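Local coordinates for hypothetical sugar binding protein (PDB 3SEE) that is of unknown function but has a galactose-binding domain-like fold and may bind sugars, at residues Tyr165-Met168 with Gly169-Val172; Ile175-Lys178 with Lys179-Pro182. All coordinates share one frame; numbering follows the deposited sequence. Where two conformers were deposited one is given.

Interaction 1. Residues Tyr165-Met168 with Gly169-Val172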
# COMPACT_ATOMS: atom_id res chain seq x y z
N TYR A 165 -7.99 3.33 -8.50
CA TYR A 165 -8.90 2.20 -8.64
C TYR A 165 -8.16 0.90 -8.83
O TYR A 165 -7.17 0.83 -9.59
CB TYR A 165 -9.86 2.41 -9.83
CG TYR A 165 -11.06 3.28 -9.53
CD1 TYR A 165 -10.91 4.61 -9.27
CD2 TYR A 165 -12.34 2.74 -9.48
CE1 TYR A 165 -12.02 5.41 -8.97
CE2 TYR A 165 -13.45 3.54 -9.21
CZ TYR A 165 -13.25 4.85 -8.95
OH TYR A 165 -14.35 5.64 -8.66
N TYR A 166 -8.65 -0.11 -8.15
CA TYR A 166 -8.18 -1.48 -8.29
C TYR A 166 -9.30 -2.37 -8.81
O TYR A 166 -10.48 -2.12 -8.55
CB TYR A 166 -7.65 -2.03 -6.92
CG TYR A 166 -6.22 -1.58 -6.65
CD1 TYR A 166 -5.95 -0.40 -6.01
CD2 TYR A 166 -5.16 -2.33 -7.12
CE1 TYR A 166 -4.62 0.01 -5.84
CE2 TYR A 166 -3.86 -1.92 -6.99
CZ TYR A 166 -3.58 -0.75 -6.33
OH TYR A 166 -2.29 -0.26 -6.17
N ASP A 167 -8.91 -3.43 -9.52
CA ASP A 167 -9.85 -4.46 -9.97
C ASP A 167 -9.60 -5.71 -9.13
O ASP A 167 -8.64 -6.43 -9.36
CB ASP A 167 -9.67 -4.74 -11.45
CG ASP A 167 -10.76 -5.63 -12.02
OD1 ASP A 167 -11.53 -6.21 -11.24
OD2 ASP A 167 -10.83 -5.72 -13.28
N MSE A 168 -10.46 -5.94 -8.15
CA MSE A 168 -10.33 -7.15 -7.34
C MSE A 168 -10.65 -8.42 -8.14
O MSE A 168 -10.36 -9.53 -7.68
CB MSE A 168 -11.20 -7.05 -6.08
CG MSE A 168 -10.57 -6.31 -4.92
SE MSE A 168 -9.72 -4.63 -5.41
CE MSE A 168 -9.46 -4.08 -3.62
N GLY A 169 -11.24 -8.25 -9.32
CA GLY A 169 -11.41 -9.33 -10.25
C GLY A 169 -10.20 -9.73 -11.08
O GLY A 169 -10.29 -10.69 -11.88
N GLN A 170 -9.06 -9.04 -10.92
CA GLN A 170 -7.83 -9.43 -11.59
C GLN A 170 -6.67 -9.36 -10.62
O GLN A 170 -6.60 -8.48 -9.77
CB GLN A 170 -7.54 -8.55 -12.81
CG GLN A 170 -8.66 -8.57 -13.85
CD GLN A 170 -8.33 -7.75 -15.04
OE1 GLN A 170 -8.85 -6.61 -15.20
NE2 GLN A 170 -7.49 -8.28 -15.88
N VAL A 171 -5.77 -10.32 -10.76
CA VAL A 171 -4.57 -10.37 -9.96
C VAL A 171 -3.35 -10.39 -10.86
O VAL A 171 -3.41 -10.83 -12.02
CB VAL A 171 -4.55 -11.55 -8.96
CG1 VAL A 171 -5.56 -11.35 -7.83
CG2 VAL A 171 -4.80 -12.89 -9.69
N VAL A 172 -2.24 -9.92 -10.31
CA VAL A 172 -0.94 -10.01 -10.94
C VAL A 172 0.02 -10.76 -9.99
O VAL A 172 -0.08 -10.64 -8.77
CB VAL A 172 -0.50 -8.59 -11.40
CG1 VAL A 172 -0.40 -7.59 -10.25
CG2 VAL A 172 0.77 -8.62 -12.23
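Asp167 OD1 takes a hydrogen bond from Gly169 N at 2.8 Å, and this link from a side chain to the amide two residues on makes an Asx turn. The donor comes from above the carboxylate plane, and its N-H points off line, with an angle of 134° at the hydrogen. CG lies anti to the backbone N (chi1 -171°), which swings the carboxylate forward over the following peptides. The backbone adds a type I beta turn on the same residues: Gln170 N reaches Asp167 O at 3.1 Å in a much straighter bond. Asp167 thus accepts twice, once through its carbonyl and once through its side chain. Asp167 OD2 rests against the aliphatic part of the Gln170 side chain, 3.6 Å from Gln170 CG, and the carboxylate stands nearly at right angles to the amide plane. On the other side of the corner Met168, a selenomethionine, sends its side chain away from the turn onto Phe131 and Ile113. The turn joins strands 160-167 and 170-172, which do not pair with each other as a hairpin; strand 130-133 runs between them. Two consecutive amides of the corner, those of Gly169 and Gln170, are therefore satisfied by one aspartate, through OD1 and through its backbone O; of the two, the Gly169 N-H alone is bonded to the carboxylate and probably helps to stabilise its negative charge.

Interaction 2. Residues Ile175-Lys178 with Lys179-Pro182; sequences ISSK and KSNP
Ser180 CB lies 3.2 Å from Ser177 OG, and beyond it the hydroxyl turns back over the preceding residues. With OG held between its own backbone N and carbonyl carbon (chi1 77°), Ser180 OG donates to Ser177 O at 2.9 Å, 29° out of the carbonyl plane. The same OG accepts a hydrogen bond from a water that itself accepts a hydrogen bond from Ser177 N, and it passes 3.5 Å from Ser176 CB. Ser177 answers in the reverse direction: its OG receives Ser180 N at 3.1 Å, so the two serines are tied side chain to backbone both ways. This exchange sits on a type I beta turn from Lys178 to Asn181, closed by Asn181 N on Lys178 O at 3.0 Å, in the loop between strands 170-172 and 186-188. Lys178 and Lys179 set out away from the turn at CB, but the Lys178 chain bends, and its CD comes to 4.0 Å from Asn181 O. The Asn181 side chain runs back along the preceding residues: its CB is 3.4 Å from Ser177 O and its ND2 3.0 Å from Ser176 OG, while OD1 accepts Ala183 N, which fixes the rotation of the amide.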
# COMPACT_ATOMS: atom_id res chain seq x y z
N ILE A 175 5.19 -7.72 -8.48
CA ILE A 175 5.18 -6.27 -8.40
C ILE A 175 6.06 -5.62 -9.47
O ILE A 175 5.98 -4.42 -9.72
CB ILE A 175 5.61 -5.82 -6.98
CG1 ILE A 175 5.13 -4.41 -6.64
CG2 ILE A 175 7.12 -5.95 -6.80
CD1 ILE A 175 5.24 -4.06 -5.15
N SER A 176 6.87 -6.45 -10.13
CA SER A 176 7.82 -5.98 -11.11
C SER A 176 7.14 -5.62 -12.44
O SER A 176 6.01 -5.99 -12.71
CB SER A 176 8.88 -7.05 -11.34
OG SER A 176 8.29 -8.32 -11.55
N SER A 177 7.87 -4.87 -13.26
CA SER A 177 7.39 -4.57 -14.60
C SER A 177 7.40 -5.77 -15.51
O SER A 177 8.14 -6.73 -15.31
CB SER A 177 8.28 -3.50 -15.25
OG SER A 177 9.53 -4.06 -15.57
N LYS A 178 6.58 -5.69 -16.56
CA LYS A 178 6.56 -6.75 -17.57
C LYS A 178 7.92 -6.85 -18.26
O LYS A 178 8.44 -7.95 -18.43
CB LYS A 178 5.42 -6.50 -18.57
CG LYS A 178 5.36 -7.51 -19.71
CD LYS A 178 5.20 -8.95 -19.20
CE LYS A 178 4.85 -9.93 -20.33
NZ LYS A 178 5.83 -9.94 -21.42
N LYS A 179 8.52 -5.73 -18.67
CA LYS A 179 9.80 -5.79 -19.39
C LYS A 179 10.84 -6.53 -18.57
O LYS A 179 11.63 -7.31 -19.12
CB LYS A 179 10.32 -4.38 -19.71
CG LYS A 179 11.72 -4.34 -20.37
CD LYS A 179 11.74 -5.14 -21.69
CE LYS A 179 13.03 -4.94 -22.48
NZ LYS A 179 13.06 -5.78 -23.72
N SER A 180 10.83 -6.31 -17.26
CA SER A 180 11.84 -6.92 -16.40
C SER A 180 11.57 -8.39 -16.08
O SER A 180 12.45 -9.06 -15.55
CB SER A 180 11.92 -6.17 -15.08
OG SER A 180 10.83 -6.52 -14.23
N ASN A 181 10.37 -8.89 -16.39
CA ASN A 181 9.88 -10.15 -15.84
C ASN A 181 9.06 -10.94 -16.83
O ASN A 181 7.85 -10.83 -16.89
CB ASN A 181 9.08 -9.88 -14.56
CG ASN A 181 8.62 -11.14 -13.89
OD1 ASN A 181 8.98 -12.26 -14.29
ND2 ASN A 181 7.83 -10.98 -12.83
N PRO A 182 9.72 -11.83 -17.60
CA PRO A 182 8.99 -12.66 -18.56
C PRO A 182 8.00 -13.63 -17.96
O PRO A 182 7.20 -14.22 -18.68
CB PRO A 182 10.09 -13.42 -19.30
CG PRO A 182 11.30 -12.54 -19.19
CD PRO A 182 11.18 -11.90 -17.81
O HOH W 1 10.54 -4.13 -12.19

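The two contacts follow in series along the chain, interaction 1 at 165-172 and interaction 2 at 175-182, with centres about 17 Å apart and no touch between them beyond this sequence link. Interaction 1 is the corner by which the chain leaves strand 160-167 and enters strand 170-172, both members of the eight-stranded antiparallel sheet. Interaction 2 lies in the surface loop that leads from strand 170-172 to its antiparallel neighbour, strand 186-188, at the margin of that sheet. One is thus a partly buried connection within the beta framework, the other a surface excursion from it; neither includes Thr47 or Thr48 of the sodium site.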